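PDB 2O5A: ribosomal silencing factor RsfS from Bacillus halodurans, which probably silences ribosomes by binding protein uL14 of the large subunit, which blocks joining of the 30S and 50S subunits and so represses translation. Local coordinates for residues 2-7 / 35-39. Numbering follows the deposited sequence.
Sequences SNQELL and DFFLI
Helix 4-16 packs on one face of the mixed beta-sheet, and its first turn, with Leu7, meets Phe36 and Leu38 at the start of strand 36-42. The main contact is a CH-pi interaction. Leu7 CD2 sits over the centre of the Phe36 ring, 3.6 Å from the ring centroid and 9° off the ring normal. The two side chains cross at about a right angle. Leu7 CG is anti to the backbone N (chi1 -170°), and in this conformer CD2 lies over the ring while CD1 lies beside the strand. There CD1 is 4.0 Å from Phe36 CB and 4.3 Å from CD1 of Leu38. Leu38 also touches Ala10 and Val11, further along the same helix. The ring edge of Phe36 reaches the backbone before the helix, with CE2 3.9 Å from Asn3 C. Val85 and Asn26 also touch this side chain, from the two neighbouring strands. At the outer end, Ser2 N lies 3.0 Å from OD2 of Asp35. A bound manganese ion is about 3 Å from the Asp35 side chain. Ser2 and Asn3 are poorly ordered. With Phe36 cut back to an alanine, Leu7 CD2 is likely to lose its aromatic partner, leaving a gap beneath the helix start. The contact thus grades from an apolar interior to a polar rim, where the carboxylate would be expected to attract the metal.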
loop_
_atom_site.group_PDB
_atom_site.type_symbol
_atom_site.label_atom_id
_atom_site.label_comp_id
_atom_site.label_asym_id
_atom_site.label_seq_id
_atom_site.Cartn_x
_atom_site.Cartn_y
_atom_site.Cartn_z
ATOM N N SER A 2 3.201 18.992 -3.069
ATOM C CA SER A 2 4.075 19.982 -3.763
ATOM C C SER A 2 3.743 20.040 -5.240
ATOM O O SER A 2 2.577 20.005 -5.631
ATOM C CB SER A 2 5.549 19.609 -3.596
ATOM O OG SER A 2 6.376 20.305 -4.510
ATOM N N ASN A 3 4.783 20.119 -6.063
ATOM C CA ASN A 3 4.594 20.194 -7.497
ATOM C C ASN A 3 5.611 19.368 -8.268
ATOM O O ASN A 3 6.355 18.570 -7.694
ATOM C CB ASN A 3 4.662 21.648 -7.954
ATOM C CG ASN A 3 3.566 21.993 -8.931
ATOM O OD1 ASN A 3 2.389 21.753 -8.664
ATOM N ND2 ASN A 3 3.940 22.561 -10.071
ATOM N N GLN A 4 5.641 19.580 -9.577
ATOM C CA GLN A 4 6.549 18.855 -10.454
ATOM C C GLN A 4 8.020 19.148 -10.189
ATOM O O GLN A 4 8.892 18.484 -10.744
ATOM C CB GLN A 4 6.227 19.158 -11.919
ATOM C CG GLN A 4 4.856 18.681 -12.370
ATOM C CD GLN A 4 4.720 18.651 -13.879
ATOM O OE1 GLN A 4 3.677 18.277 -14.413
ATOM N NE2 GLN A 4 5.779 19.046 -14.577
ATOM N N GLU A 5 8.298 20.139 -9.348
ATOM C CA GLU A 5 9.679 20.486 -9.035
ATOM C C GLU A 5 10.377 19.387 -8.244
ATOM O O GLU A 5 11.521 19.039 -8.535
ATOM C CB GLU A 5 9.738 21.805 -8.261
ATOM C CG GLU A 5 9.439 23.025 -9.117
ATOM C CD GLU A 5 8.016 23.519 -8.958
ATOM O OE1 GLU A 5 7.640 24.480 -9.661
ATOM O OE2 GLU A 5 7.274 22.951 -8.130
ATOM N N LEU A 6 9.693 18.844 -7.242
ATOM C CA LEU A 6 10.267 17.774 -6.435
ATOM C C LEU A 6 10.144 16.488 -7.246
ATOM O O LEU A 6 11.076 15.686 -7.312
ATOM C CB LEU A 6 9.497 17.618 -5.121
ATOM C CG LEU A 6 10.292 17.541 -3.812
ATOM C CD1 LEU A 6 9.521 16.682 -2.817
ATOM C CD2 LEU A 6 11.669 16.941 -4.052
ATOM N N LEU A 7 8.981 16.314 -7.865
ATOM C CA LEU A 7 8.693 15.137 -8.676
ATOM C C LEU A 7 9.700 14.958 -9.808
ATOM O O LEU A 7 10.207 13.857 -10.019
ATOM C CB LEU A 7 7.275 15.232 -9.242
ATOM C CG LEU A 7 6.710 13.990 -9.933
ATOM C CD1 LEU A 7 6.819 12.785 -9.011
ATOM C CD2 LEU A 7 5.259 14.243 -10.312
ATOM N N ASP A 35 0.946 14.218 -2.262
ATOM C CA ASP A 35 0.585 14.809 -3.545
ATOM C C ASP A 35 0.979 13.866 -4.676
ATOM O O ASP A 35 0.194 13.607 -5.586
ATOM C CB ASP A 35 1.292 16.154 -3.728
ATOM C CG ASP A 35 0.901 17.169 -2.670
ATOM O OD1 ASP A 35 1.159 16.910 -1.476
ATOM O OD2 ASP A 35 0.335 18.221 -3.031
ATOM N N PHE A 36 2.206 13.356 -4.607
ATOM C CA PHE A 36 2.716 12.436 -5.616
ATOM C C PHE A 36 3.426 11.235 -4.999
ATOM O O PHE A 36 4.111 11.349 -3.979
ATOM C CB PHE A 36 3.691 13.150 -6.558
ATOM C CG PHE A 36 3.060 14.208 -7.422
ATOM C CD1 PHE A 36 2.039 13.887 -8.312
ATOM C CD2 PHE A 36 3.510 15.523 -7.371
ATOM C CE1 PHE A 36 1.484 14.860 -9.145
ATOM C CE2 PHE A 36 2.963 16.503 -8.199
ATOM C CZ PHE A 36 1.946 16.170 -9.086
ATOM N N PHE A 37 3.249 10.084 -5.636
ATOM C CA PHE A 37 3.872 8.830 -5.227
ATOM C C PHE A 37 4.603 8.339 -6.468
ATOM O O PHE A 37 3.976 8.056 -7.488
ATOM C CB PHE A 37 2.808 7.808 -4.815
ATOM C CG PHE A 37 2.442 7.838 -3.348
ATOM C CD1 PHE A 37 2.788 8.916 -2.531
ATOM C CD2 PHE A 37 1.737 6.779 -2.789
ATOM C CE1 PHE A 37 2.425 8.933 -1.179
ATOM C CE2 PHE A 37 1.372 6.786 -1.445
ATOM C CZ PHE A 37 1.719 7.862 -0.637
ATOM N N LEU A 38 5.929 8.253 -6.392
ATOM C CA LEU A 38 6.720 7.811 -7.537
ATOM C C LEU A 38 7.134 6.347 -7.394
ATOM O O LEU A 38 7.784 5.972 -6.416
ATOM C CB LEU A 38 7.965 8.694 -7.680
ATOM C CG LEU A 38 8.869 8.487 -8.903
ATOM C CD1 LEU A 38 8.109 8.827 -10.180
ATOM C CD2 LEU A 38 10.102 9.367 -8.773
ATOM N N ILE A 39 6.756 5.532 -8.377
ATOM C CA ILE A 39 7.068 4.109 -8.378
ATOM C C ILE A 39 8.005 3.670 -9.494
ATOM O O ILE A 39 7.971 4.190 -10.612
ATOM C CB ILE A 39 5.785 3.279 -8.443
ATOM C CG1 ILE A 39 4.767 3.935 -7.508
ATOM C CG2 ILE A 39 6.080 1.815 -8.109
ATOM C CD1 ILE A 39 3.447 3.298 -7.430
#